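Local atomic coordinates of iron-chelator utilization protein (PDB entry 4YHB), a protein that binds FAD and probably reduces ferric siderophores to release their iron, serving siderophore utilization in Thermobifida fusca. Residues A43-D48 against R99-D104; R157-L162 against A170-A175; F105-N110 against W116-Q121. All coordinates share one frame; numbering follows the deposited sequence.

Interaction 1 (A43-D48 against R99-D104). Unlike the reference sequence in segment 99-104: Arg99 (reference Gly). With FAD (flavin-adenine dinucleotide), chain C.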
loop_
_atom_site.group_PDB
_atom_site.type_symbol
_atom_site.label_atom_id
_atom_site.label_comp_id
_atom_site.label_asym_id
_atom_site.label_seq_id
_atom_site.Cartn_x
_atom_site.Cartn_y
_atom_site.Cartn_z
ATOM N N ALA A 43 -10.669 -1.911 18.570
ATOM C CA ALA A 43 -9.881 -2.052 19.793
ATOM C C ALA A 43 -8.723 -3.021 19.620
ATOM O O ALA A 43 -8.885 -4.118 19.069
ATOM C CB ALA A 43 -10.772 -2.515 20.958
ATOM N N GLY A 44 -7.550 -2.609 20.090
ATOM C CA GLY A 44 -6.369 -3.448 20.044
ATOM C C GLY A 44 -5.610 -3.389 18.731
ATOM O O GLY A 44 -4.517 -3.944 18.610
ATOM N N LEU A 45 -6.187 -2.738 17.730
ATOM C CA LEU A 45 -5.502 -2.636 16.440
ATOM C C LEU A 45 -4.223 -1.811 16.592
ATOM O O LEU A 45 -4.219 -0.795 17.279
ATOM C CB LEU A 45 -6.427 -2.021 15.379
ATOM C CG LEU A 45 -5.884 -1.910 13.945
ATOM C CD1 LEU A 45 -5.667 -3.288 13.349
ATOM C CD2 LEU A 45 -6.828 -1.085 13.062
ATOM N N ARG A 46 -3.144 -2.266 15.959
ATOM C CA ARG A 46 -1.861 -1.558 15.959
ATOM C C ARG A 46 -1.310 -1.357 14.545
ATOM O O ARG A 46 -1.508 -2.194 13.671
ATOM C CB ARG A 46 -0.808 -2.322 16.766
ATOM C CG ARG A 46 -1.144 -2.599 18.215
ATOM C CD ARG A 46 0.040 -3.300 18.876
ATOM N NE ARG A 46 1.278 -2.540 18.688
ATOM C CZ ARG A 46 2.497 -3.018 18.922
ATOM N NH1 ARG A 46 2.653 -4.267 19.346
ATOM N NH2 ARG A 46 3.562 -2.247 18.725
ATOM N N SER A 47 -0.583 -0.266 14.343
ATOM C CA SER A 47 0.184 -0.079 13.117
ATOM C C SER A 47 1.368 0.825 13.405
ATOM O O SER A 47 1.193 2.002 13.709
ATOM C CB SER A 47 -0.681 0.510 11.998
ATOM O OG SER A 47 0.117 0.779 10.847
ATOM N N ASP A 48 2.576 0.279 13.319
ATOM C CA ASP A 48 3.761 1.040 13.698
ATOM C C ASP A 48 4.569 1.576 12.514
ATOM O O ASP A 48 5.364 2.501 12.676
ATOM C CB ASP A 48 4.668 0.181 14.585
ATOM C CG ASP A 48 4.056 -0.085 15.943
ATOM O OD1 ASP A 48 3.997 0.860 16.751
ATOM O OD2 ASP A 48 3.618 -1.228 16.193
ATOM N N ARG A 99 -10.070 6.289 16.807
ATOM C CA ARG A 99 -10.469 4.901 16.579
ATOM C C ARG A 99 -10.926 4.718 15.143
ATOM O O ARG A 99 -12.014 4.207 14.888
ATOM C CB ARG A 99 -11.571 4.473 17.553
ATOM C CG ARG A 99 -11.170 4.635 19.008
ATOM C CD ARG A 99 -12.125 3.915 19.955
ATOM N NE ARG A 99 -11.435 2.846 20.674
ATOM C CZ ARG A 99 -11.809 1.569 20.673
ATOM N NH1 ARG A 99 -12.891 1.181 20.006
ATOM N NH2 ARG A 99 -11.102 0.681 21.356
ATOM N N LEU A 100 -10.086 5.151 14.211
ATOM C CA LEU A 100 -10.416 5.075 12.790
ATOM C C LEU A 100 -9.237 4.542 11.976
ATOM O O LEU A 100 -8.108 4.985 12.157
ATOM C CB LEU A 100 -10.830 6.453 12.262
ATOM C CG LEU A 100 -12.192 7.053 12.620
ATOM C CD1 LEU A 100 -12.322 8.459 12.014
ATOM C CD2 LEU A 100 -13.351 6.156 12.165
ATOM N N LEU A 101 -9.516 3.585 11.093
ATOM C CA LEU A 101 -8.527 3.025 10.178
ATOM C C LEU A 101 -8.753 3.600 8.793
ATOM O O LEU A 101 -9.830 3.421 8.231
ATOM C CB LEU A 101 -8.632 1.497 10.135
ATOM C CG LEU A 101 -7.926 0.764 8.992
ATOM C CD1 LEU A 101 -6.427 1.042 9.012
ATOM C CD2 LEU A 101 -8.209 -0.754 9.034
ATOM N N THR A 102 -7.741 4.277 8.243
ATOM C CA THR A 102 -7.861 4.879 6.918
ATOM C C THR A 102 -7.202 4.010 5.844
ATOM O O THR A 102 -6.055 3.569 5.992
ATOM C CB THR A 102 -7.239 6.284 6.874
ATOM O OG1 THR A 102 -7.891 7.114 7.836
ATOM C CG2 THR A 102 -7.405 6.908 5.484
ATOM N N ILE A 103 -7.950 3.758 4.777
ATOM C CA ILE A 103 -7.468 2.979 3.644
ATOM C C ILE A 103 -7.676 3.749 2.350
ATOM O O ILE A 103 -8.784 4.242 2.088
ATOM C CB ILE A 103 -8.206 1.637 3.502
ATOM C CG1 ILE A 103 -8.288 0.891 4.838
ATOM C CG2 ILE A 103 -7.582 0.797 2.357
ATOM C CD1 ILE A 103 -7.102 0.076 5.181
ATOM N N ASP A 104 -6.624 3.832 1.538
ATOM C CA ASP A 104 -6.728 4.413 0.201
ATOM C C ASP A 104 -6.905 3.322 -0.860
ATOM O O ASP A 104 -6.020 2.475 -1.036
ATOM C CB ASP A 104 -5.471 5.241 -0.116
ATOM C CG ASP A 104 -5.477 6.596 0.552
ATOM O OD1 ASP A 104 -6.438 6.883 1.281
ATOM O OD2 ASP A 104 -4.523 7.382 0.345
HETATM P PA FAD C . -8.119 -8.591 -8.321
HETATM O O1A FAD C . -9.272 -9.601 -8.250
HETATM O O2A FAD C . -6.934 -8.990 -7.362
HETATM O O5B FAD C . -7.495 -8.659 -9.805
HETATM C C5B FAD C . -8.321 -8.717 -10.911
HETATM C C4B FAD C . -7.585 -8.124 -12.129
HETATM O O4B FAD C . -7.386 -6.743 -12.002
HETATM C C3B FAD C . -6.259 -8.721 -12.346
HETATM O O3B FAD C . -6.108 -8.845 -13.723
HETATM C C2B FAD C . -5.347 -7.760 -11.824
HETATM O O2B FAD C . -4.095 -7.716 -12.498
HETATM C C1B FAD C . -6.025 -6.475 -12.056
HETATM N N9A FAD C . -5.728 -5.430 -11.085
HETATM C C8A FAD C . -5.584 -5.577 -9.751
HETATM N N7A FAD C . -5.337 -4.376 -9.210
HETATM C C5A FAD C . -5.367 -3.456 -10.203
HETATM C C6A FAD C . -5.187 -2.074 -10.255
HETATM N N6A FAD C . -4.934 -1.349 -9.059
HETATM N N1A FAD C . -5.268 -1.438 -11.435
HETATM C C2A FAD C . -5.517 -2.119 -12.574
HETATM N N3A FAD C . -5.694 -3.444 -12.560
HETATM C C4A FAD C . -5.608 -4.125 -11.395
HETATM N N1 FAD C . -4.030 -1.390 -3.568
HETATM C C2 FAD C . -4.648 -0.235 -3.315
HETATM O O2 FAD C . -5.444 0.219 -4.122
HETATM N N3 FAD C . -4.368 0.406 -2.138
HETATM C C4 FAD C . -3.493 -0.097 -1.241
HETATM O O4 FAD C . -3.294 0.520 -0.203
HETATM C C4X FAD C . -2.826 -1.298 -1.485
HETATM N N5 FAD C . -1.915 -1.856 -0.607
HETATM C C5X FAD C . -1.322 -3.036 -0.906
HETATM C C6 FAD C . -0.407 -3.609 -0.017
HETATM C C7 FAD C . 0.147 -4.697 -0.279
HETATM C C7M FAD C . 1.135 -5.224 0.778
HETATM C C8 FAD C . -0.021 -5.397 -1.291
HETATM C C8M FAD C . 0.684 -6.695 -1.567
HETATM C C9 FAD C . -0.888 -4.981 -2.265
HETATM C C9A FAD C . -1.690 -3.682 -2.191
HETATM N N10 FAD C . -2.555 -3.120 -3.020
HETATM C C10 FAD C . -3.136 -1.941 -2.707
HETATM C "C1'" FAD C . -2.876 -3.786 -4.302
HETATM C "C2'" FAD C . -4.123 -4.612 -4.234
HETATM O "O2'" FAD C . -3.966 -5.606 -3.301
HETATM C "C3'" FAD C . -4.392 -5.202 -5.663
HETATM O "O3'" FAD C . -4.463 -4.127 -6.545
HETATM C "C4'" FAD C . -5.563 -6.143 -5.762
HETATM O "O4'" FAD C . -5.424 -6.942 -6.859
HETATM C "C5'" FAD C . -6.915 -5.423 -5.899
HETATM O "O5'" FAD C . -8.015 -6.261 -5.640
HETATM P P FAD C . -9.063 -6.424 -6.812
HETATM O O1P FAD C . -10.067 -7.432 -6.211
HETATM O O2P FAD C . -9.418 -4.968 -7.218
HETATM O O3P FAD C . -8.780 -7.137 -8.194
#

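Interaction 2 (R157-L162 against A170-A175)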
loop_
_atom_site.group_PDB
_atom_site.type_symbol
_atom_site.label_atom_id
_atom_site.label_comp_id
_atom_site.label_asym_id
_atom_site.label_seq_id
_atom_site.Cartn_x
_atom_site.Cartn_y
_atom_site.Cartn_z
ATOM N N ARG A 157 2.532 7.635 3.109
ATOM C CA ARG A 157 2.581 7.525 4.565
ATOM C C ARG A 157 4.017 7.659 5.054
ATOM O O ARG A 157 4.277 8.337 6.040
ATOM C CB ARG A 157 1.992 6.198 5.056
ATOM C CG ARG A 157 2.169 6.025 6.561
ATOM C CD ARG A 157 1.418 4.832 7.115
ATOM N NE ARG A 157 1.763 4.609 8.525
ATOM C CZ ARG A 157 1.306 3.599 9.257
ATOM N NH1 ARG A 157 0.473 2.723 8.711
ATOM N NH2 ARG A 157 1.680 3.464 10.534
ATOM N N ARG A 158 4.940 7.008 4.354
ATOM C CA ARG A 158 6.366 7.106 4.654
ATOM C C ARG A 158 6.851 8.556 4.588
ATOM O O ARG A 158 7.448 9.070 5.537
ATOM C CB ARG A 158 7.163 6.238 3.684
ATOM C CG ARG A 158 8.679 6.349 3.807
ATOM C CD ARG A 158 9.096 6.010 5.209
ATOM N NE ARG A 158 10.283 5.162 5.260
ATOM C CZ ARG A 158 10.926 4.900 6.392
ATOM N NH1 ARG A 158 10.479 5.430 7.524
ATOM N NH2 ARG A 158 11.995 4.112 6.396
ATOM N N ILE A 159 6.572 9.213 3.469
ATOM C CA ILE A 159 6.975 10.599 3.282
ATOM C C ILE A 159 6.440 11.507 4.390
ATOM O O ILE A 159 7.171 12.345 4.917
ATOM C CB ILE A 159 6.505 11.123 1.918
ATOM C CG1 ILE A 159 7.322 10.467 0.817
ATOM C CG2 ILE A 159 6.674 12.616 1.832
ATOM C CD1 ILE A 159 6.863 10.803 -0.591
ATOM N N GLU A 160 5.177 11.332 4.767
ATOM C CA GLU A 160 4.577 12.242 5.727
ATOM C C GLU A 160 5.061 11.975 7.160
ATOM O O GLU A 160 4.894 12.817 8.032
ATOM C CB GLU A 160 3.049 12.183 5.621
ATOM C CG GLU A 160 2.572 12.788 4.289
ATOM C CD GLU A 160 1.063 12.955 4.167
ATOM O OE1 GLU A 160 0.306 12.217 4.857
ATOM O OE2 GLU A 160 0.639 13.823 3.358
ATOM N N GLU A 161 5.698 10.831 7.388
ATOM C CA GLU A 161 6.194 10.478 8.722
ATOM C C GLU A 161 7.700 10.743 8.888
ATOM O O GLU A 161 8.239 10.665 9.994
ATOM C CB GLU A 161 5.872 9.007 9.025
ATOM C CG GLU A 161 4.377 8.758 9.200
ATOM C CD GLU A 161 4.008 7.294 9.446
ATOM O OE1 GLU A 161 4.910 6.416 9.413
ATOM O OE2 GLU A 161 2.800 7.029 9.667
ATOM N N LEU A 162 8.373 11.066 7.790
ATOM C CA LEU A 162 9.803 11.360 7.830
ATOM C C LEU A 162 10.101 12.632 8.626
ATOM O O LEU A 162 9.331 13.594 8.575
ATOM C CB LEU A 162 10.360 11.498 6.408
ATOM C CG LEU A 162 10.504 10.208 5.602
ATOM C CD1 LEU A 162 10.955 10.503 4.188
ATOM C CD2 LEU A 162 11.475 9.248 6.282
ATOM N N ALA A 170 11.337 11.063 -4.878
ATOM C CA ALA A 170 10.207 10.173 -5.134
ATOM C C ALA A 170 9.722 10.259 -6.574
ATOM O O ALA A 170 9.685 11.335 -7.174
ATOM C CB ALA A 170 9.055 10.482 -4.166
ATOM N N PHE A 171 9.374 9.104 -7.122
ATOM C CA PHE A 171 8.782 9.001 -8.443
ATOM C C PHE A 171 7.475 8.220 -8.324
ATOM O O PHE A 171 7.476 7.049 -7.993
ATOM C CB PHE A 171 9.741 8.320 -9.414
ATOM C CG PHE A 171 11.005 9.093 -9.648
ATOM C CD1 PHE A 171 11.018 10.182 -10.509
ATOM C CD2 PHE A 171 12.174 8.746 -8.999
ATOM C CE1 PHE A 171 12.182 10.908 -10.730
ATOM C CE2 PHE A 171 13.348 9.469 -9.216
ATOM C CZ PHE A 171 13.347 10.552 -10.076
ATOM N N PHE A 172 6.360 8.891 -8.567
ATOM C CA PHE A 172 5.050 8.266 -8.441
ATOM C C PHE A 172 4.376 8.193 -9.807
ATOM O O PHE A 172 4.117 9.226 -10.431
ATOM C CB PHE A 172 4.189 9.058 -7.460
ATOM C CG PHE A 172 4.729 9.083 -6.061
ATOM C CD1 PHE A 172 5.352 7.966 -5.524
ATOM C CD2 PHE A 172 4.611 10.224 -5.276
ATOM C CE1 PHE A 172 5.851 7.980 -4.219
ATOM C CE2 PHE A 172 5.106 10.246 -3.967
ATOM C CZ PHE A 172 5.721 9.121 -3.443
ATOM N N GLU A 173 4.123 6.979 -10.281
ATOM C CA GLU A 173 3.413 6.773 -11.534
ATOM C C GLU A 173 1.912 6.782 -11.296
ATOM O O GLU A 173 1.405 5.997 -10.495
ATOM C CB GLU A 173 3.826 5.452 -12.169
ATOM C CG GLU A 173 3.060 5.081 -13.432
ATOM C CD GLU A 173 3.180 3.600 -13.726
ATOM O OE1 GLU A 173 4.256 3.038 -13.423
ATOM O OE2 GLU A 173 2.206 2.990 -14.228
ATOM N N VAL A 174 1.207 7.672 -11.979
ATOM C CA VAL A 174 -0.248 7.765 -11.848
ATOM C C VAL A 174 -0.835 7.908 -13.249
ATOM O O VAL A 174 -0.087 8.074 -14.220
ATOM C CB VAL A 174 -0.684 8.961 -10.953
ATOM C CG1 VAL A 174 -0.260 8.737 -9.498
ATOM C CG2 VAL A 174 -0.108 10.290 -11.500
ATOM N N ALA A 175 -2.160 7.860 -13.352
ATOM C CA ALA A 175 -2.820 7.842 -14.658
ATOM C C ALA A 175 -2.594 9.125 -15.441
ATOM O O ALA A 175 -2.377 9.075 -16.652
ATOM C CB ALA A 175 -4.313 7.592 -14.494
#

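Interaction 3 (F105-N110 against W116-Q121). With FAD (flavin-adenine dinucleotide), chain C.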
loop_
_atom_site.group_PDB
_atom_site.type_symbol
_atom_site.label_atom_id
_atom_site.label_comp_id
_atom_site.label_asym_id
_atom_site.label_seq_id
_atom_site.Cartn_x
_atom_site.Cartn_y
_atom_site.Cartn_z
ATOM N N PHE A 105 -8.029 3.352 -1.576
ATOM C CA PHE A 105 -8.335 2.360 -2.611
ATOM C C PHE A 105 -8.122 2.928 -4.012
ATOM O O PHE A 105 -8.653 3.998 -4.327
ATOM C CB PHE A 105 -9.795 1.902 -2.558
ATOM C CG PHE A 105 -10.181 1.146 -1.326
ATOM C CD1 PHE A 105 -10.429 1.808 -0.140
ATOM C CD2 PHE A 105 -10.384 -0.229 -1.387
ATOM C CE1 PHE A 105 -10.829 1.096 1.003
ATOM C CE2 PHE A 105 -10.778 -0.947 -0.256
ATOM C CZ PHE A 105 -11.002 -0.285 0.938
ATOM N N VAL A 106 -7.418 2.194 -4.869
ATOM C CA VAL A 106 -7.474 2.511 -6.295
ATOM C C VAL A 106 -8.854 2.125 -6.803
ATOM O O VAL A 106 -9.332 1.024 -6.539
ATOM C CB VAL A 106 -6.419 1.771 -7.130
ATOM C CG1 VAL A 106 -6.662 2.036 -8.650
ATOM C CG2 VAL A 106 -5.022 2.200 -6.733
ATOM N N VAL A 107 -9.504 3.035 -7.517
ATOM C CA VAL A 107 -10.802 2.724 -8.101
ATOM C C VAL A 107 -10.541 2.255 -9.520
ATOM O O VAL A 107 -10.024 3.018 -10.324
ATOM C CB VAL A 107 -11.742 3.951 -8.075
ATOM C CG1 VAL A 107 -13.126 3.597 -8.606
ATOM C CG2 VAL A 107 -11.822 4.520 -6.655
ATOM N N HIS A 108 -10.830 0.985 -9.794
ATOM C CA HIS A 108 -10.663 0.402 -11.124
ATOM C C HIS A 108 -11.760 -0.652 -11.321
ATOM O O HIS A 108 -12.422 -1.060 -10.359
ATOM C CB HIS A 108 -9.263 -0.224 -11.291
ATOM C CG HIS A 108 -9.043 -1.430 -10.427
ATOM N ND1 HIS A 108 -9.195 -2.718 -10.891
ATOM C CD2 HIS A 108 -8.720 -1.541 -9.113
ATOM C CE1 HIS A 108 -8.963 -3.573 -9.905
ATOM N NE2 HIS A 108 -8.676 -2.885 -8.814
ATOM N N ASP A 109 -11.941 -1.101 -12.560
ATOM C CA ASP A 109 -13.048 -1.984 -12.916
ATOM C C ASP A 109 -12.666 -3.449 -13.061
ATOM O O ASP A 109 -13.501 -4.267 -13.426
ATOM C CB ASP A 109 -13.678 -1.532 -14.238
ATOM C CG ASP A 109 -14.703 -0.440 -14.051
ATOM O OD1 ASP A 109 -15.185 -0.263 -12.911
ATOM O OD2 ASP A 109 -15.032 0.240 -15.051
ATOM N N ASN A 110 -11.415 -3.791 -12.789
ATOM C CA ASN A 110 -10.951 -5.124 -13.155
ATOM C C ASN A 110 -11.134 -6.192 -12.079
ATOM O O ASN A 110 -10.954 -7.376 -12.355
ATOM C CB ASN A 110 -9.486 -5.057 -13.562
ATOM C CG ASN A 110 -9.241 -4.026 -14.648
ATOM O OD1 ASN A 110 -8.411 -3.135 -14.498
ATOM N ND2 ASN A 110 -9.981 -4.132 -15.734
ATOM N N TRP A 116 -15.716 -2.436 -5.518
ATOM C CA TRP A 116 -16.294 -2.070 -4.219
ATOM C C TRP A 116 -15.961 -0.617 -3.874
ATOM O O TRP A 116 -16.812 0.131 -3.377
ATOM C CB TRP A 116 -15.785 -3.005 -3.101
ATOM C CG TRP A 116 -16.314 -2.648 -1.729
ATOM C CD1 TRP A 116 -17.401 -3.189 -1.099
ATOM C CD2 TRP A 116 -15.787 -1.656 -0.832
ATOM N NE1 TRP A 116 -17.576 -2.602 0.131
ATOM C CE2 TRP A 116 -16.601 -1.651 0.315
ATOM C CE3 TRP A 116 -14.692 -0.782 -0.884
ATOM C CZ2 TRP A 116 -16.366 -0.807 1.395
ATOM C CZ3 TRP A 116 -14.469 0.067 0.185
ATOM C CH2 TRP A 116 -15.298 0.039 1.317
ATOM N N ALA A 117 -14.712 -0.224 -4.128
ATOM C CA ALA A 117 -14.263 1.141 -3.860
ATOM C C ALA A 117 -15.106 2.186 -4.595
ATOM O O ALA A 117 -15.331 3.286 -4.081
ATOM C CB ALA A 117 -12.785 1.307 -4.254
ATOM N N ALA A 118 -15.525 1.855 -5.814
ATOM C CA ALA A 118 -16.256 2.800 -6.665
ATOM C C ALA A 118 -17.596 3.194 -6.053
ATOM O O ALA A 118 -18.117 4.272 -6.333
ATOM C CB ALA A 118 -16.469 2.209 -8.051
ATOM N N THR A 119 -18.146 2.322 -5.208
ATOM C CA THR A 119 -19.457 2.573 -4.605
ATOM C C THR A 119 -19.393 2.658 -3.083
ATOM O O THR A 119 -20.418 2.606 -2.416
ATOM C CB THR A 119 -20.468 1.472 -4.987
ATOM O OG1 THR A 119 -20.078 0.225 -4.402
ATOM C CG2 THR A 119 -20.542 1.318 -6.507
ATOM N N ALA A 120 -18.185 2.786 -2.543
ATOM C CA ALA A 120 -17.997 2.834 -1.101
ATOM C C ALA A 120 -18.781 3.984 -0.480
ATOM O O ALA A 120 -18.728 5.112 -0.955
ATOM C CB ALA A 120 -16.518 2.955 -0.763
ATOM N N GLN A 121 -19.526 3.690 0.581
ATOM C CA GLN A 121 -20.300 4.725 1.257
ATOM C C GLN A 121 -20.497 4.358 2.728
ATOM O O GLN A 121 -20.401 3.183 3.084
ATOM C CB GLN A 121 -21.646 4.932 0.546
ATOM C CG GLN A 121 -22.571 3.740 0.562
ATOM C CD GLN A 121 -23.805 3.953 -0.309
ATOM O OE1 GLN A 121 -24.290 5.078 -0.458
ATOM N NE2 GLN A 121 -24.307 2.870 -0.901
HETATM P PA FAD C . -8.119 -8.591 -8.321
HETATM O O1A FAD C . -9.272 -9.601 -8.250
HETATM O O2A FAD C . -6.934 -8.990 -7.362
HETATM O O5B FAD C . -7.495 -8.659 -9.805
HETATM C C5B FAD C . -8.321 -8.717 -10.911
HETATM C C4B FAD C . -7.585 -8.124 -12.129
HETATM O O4B FAD C . -7.386 -6.743 -12.002
HETATM C C3B FAD C . -6.259 -8.721 -12.346
HETATM O O3B FAD C . -6.108 -8.845 -13.723
HETATM C C2B FAD C . -5.347 -7.760 -11.824
HETATM O O2B FAD C . -4.095 -7.716 -12.498
HETATM C C1B FAD C . -6.025 -6.475 -12.056
HETATM N N9A FAD C . -5.728 -5.430 -11.085
HETATM C C8A FAD C . -5.584 -5.577 -9.751
HETATM N N7A FAD C . -5.337 -4.376 -9.210
HETATM C C5A FAD C . -5.367 -3.456 -10.203
HETATM C C6A FAD C . -5.187 -2.074 -10.255
HETATM N N6A FAD C . -4.934 -1.349 -9.059
HETATM N N1A FAD C . -5.268 -1.438 -11.435
HETATM C C2A FAD C . -5.517 -2.119 -12.574
HETATM N N3A FAD C . -5.694 -3.444 -12.560
HETATM C C4A FAD C . -5.608 -4.125 -11.395
HETATM N N1 FAD C . -4.030 -1.390 -3.568
HETATM C C2 FAD C . -4.648 -0.235 -3.315
HETATM O O2 FAD C . -5.444 0.219 -4.122
HETATM N N3 FAD C . -4.368 0.406 -2.138
HETATM C C4 FAD C . -3.493 -0.097 -1.241
HETATM O O4 FAD C . -3.294 0.520 -0.203
HETATM C C4X FAD C . -2.826 -1.298 -1.485
HETATM N N5 FAD C . -1.915 -1.856 -0.607
HETATM C C5X FAD C . -1.322 -3.036 -0.906
HETATM C C6 FAD C . -0.407 -3.609 -0.017
HETATM C C7 FAD C . 0.147 -4.697 -0.279
HETATM C C7M FAD C . 1.135 -5.224 0.778
HETATM C C8 FAD C . -0.021 -5.397 -1.291
HETATM C C8M FAD C . 0.684 -6.695 -1.567
HETATM C C9 FAD C . -0.888 -4.981 -2.265
HETATM C C9A FAD C . -1.690 -3.682 -2.191
HETATM N N10 FAD C . -2.555 -3.120 -3.020
HETATM C C10 FAD C . -3.136 -1.941 -2.707
HETATM C "C1'" FAD C . -2.876 -3.786 -4.302
HETATM C "C2'" FAD C . -4.123 -4.612 -4.234
HETATM O "O2'" FAD C . -3.966 -5.606 -3.301
HETATM C "C3'" FAD C . -4.392 -5.202 -5.663
HETATM O "O3'" FAD C . -4.463 -4.127 -6.545
HETATM C "C4'" FAD C . -5.563 -6.143 -5.762
HETATM O "O4'" FAD C . -5.424 -6.942 -6.859
HETATM C "C5'" FAD C . -6.915 -5.423 -5.899
HETATM O "O5'" FAD C . -8.015 -6.261 -5.640
HETATM P P FAD C . -9.063 -6.424 -6.812
HETATM O O1P FAD C . -10.067 -7.432 -6.211
HETATM O O2P FAD C . -9.418 -4.968 -7.218
HETATM O O3P FAD C . -8.780 -7.137 -8.194
#

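Interaction 1 (A43-D48 against R99-D104)
Ala43 meets Arg99 in an unexpected way: a methyl group sits at the edge of a guanidinium, near its plane, with Ala43 CB 3.2 Å from Arg99 NH2. That nitrogen also lies 3.4 Å from Ala43 CA, a tight but unbonded approach. Arg99 stands where the reference sequence has glycine. It takes left-handed backbone angles, phi 57° and psi 52°, in a G1 beta bulge in which Arg99 and Leu100 both face Asp95 of the adjoining strand. The side chain bends at chi3, 116°, away from a staggered value, and this turn swings the guanidinium back to Ala43 at the exposed edge of the contact.

Deeper in, the contact becomes purely apolar. Leu45 and Leu101 meet methyl to methyl, CD2 of Leu45 lying 4.3 Å from CD2 of Leu101, both side chains being buried. The loop 43-48 is held by polar links of its own: Arg46 NH2 forms a salt bridge with Asp48 OD2 at 2.7 Å, and Arg46 has a second carboxylate partner in Glu11. At the other end of segment 99-104 the backbone reaches the cofactor, and FAD N3 donates to Asp104 O across 2.9 Å.

Within the six-stranded antiparallel barrel, strand 100-106 runs between 32-38 and 86-95. Leu45 packs on Phe94 and Arg18, while Leu101 packs on Val91 and Leu20, which places the leucine pair where the loop between strands 32-38 and 53-57 comes down upon strands 86-95 and 17-29.

Interaction 2 (R157-L162 against A170-A175)
Arg157 NH1, on the helix that brings Ile159 to Phe172, is gripped by two oxygens, the backbone O of Val91 and the hydroxyl OG of Ser47, both in the FAD-binding part of the chain. The same guanidinium is also fixed within its own helix: Arg157 NE donates to Glu161 OE2 over 2.9 Å, one turn further on. The hydrogen reaches that oxygen on its syn side, tilted from the carboxylate plane by 33°. Arg157 is thus extended and held through all three of its guanidinium nitrogens, a buried charge whose carboxylate mate probably offsets much of its cost.

On another side of the helix the contact with strand 167-174 rests on one branch of one residue. Ile159 CD1 approaches the Phe172 ring at its edge, in the ring plane, 3.5 Å from Phe172 CZ and 3.8 Å from Phe172 CE2. The two side chains come from opposite directions. CG1 of Ile159 lies beside the backbone N and CD1 continues the chain outward (chi2 174°), which carries the methyl to the ring. Ala170 CB, two residues back along the strand, stands 4.2 Å from the same Ile159 CD1.

Helix 152-161 lies between strands 142-147 and 167-174 in sequence, making a beta-alpha-beta crossover, and Ile159 also rests on Leu145 of the first strand. Phe172, for its part, meets the ring of Trp193. All three touching residues are buried, and segments 157-162 and 170-175 meet through apolar side chains with no hydrogen bond between them, the polar side-chain bonds of 157-162 being made within the helix or to other parts of the fold.

Interaction 3 (F105-N110 against W116-Q121)
The end of barrel strand 100-106 and the turn that follows form part of the FAD pocket, and helix 112-118 packs against that end. Phe105 CZ lies 3.6 Å from Trp116 CZ3, which sits over one face of the Phe105 ring, offset toward its rim; the two rings are inclined at 41°. Ala117 CB presses on Phe105 CB at 3.5 Å. Further along, Val107 CG1, anti to its own backbone N at chi1 -176°, meets Ala118 CB at 3.7 Å.

The cofactor is met by the strand end at Val106 and by the turn beyond it. Val106 N donates to FAD O2 over 2.9 Å, in a nearly straight bond. His108 lays a face of its imidazole over the adenine, near C5A, while its NE2 gives a weak, bent bond to the phosphate oxygen O2P. Asn110 N donates to His108 ND1 at 3.1 Å, helping fix the ring's rotation. Replacing His108 by alanine is likely to leave O2P without this donor and one face of the adenine uncovered by the ring.

Chemically, segment 105-110 divides its work: apolar groups bind the helix, while backbone and imidazole N-H groups meet the oxygens of FAD.

Followed from the N terminus, interaction 1 comes first and closes the longest loop, bringing 43-48 to 99-104 across strands of the barrel. Interaction 3 opens where it ends: segment 105-110 continues strand 100-106, and a short excursion through helix 112-118 is closed by 116-121. Interaction 2 lies later still, in the parallel-sheet part of the chain, joining a helix to the strand after it. The three are in series, none nesting or crossing. Interactions 1 and 3 both touch FAD from one strand, whereas interactions 1 and 2 meet directly, Ser47 against Arg157, linking a loop of the barrel part to a helix of the parallel-sheet part. Interactions 2 and 3 do not touch, their nearest atoms being about 8 Å apart.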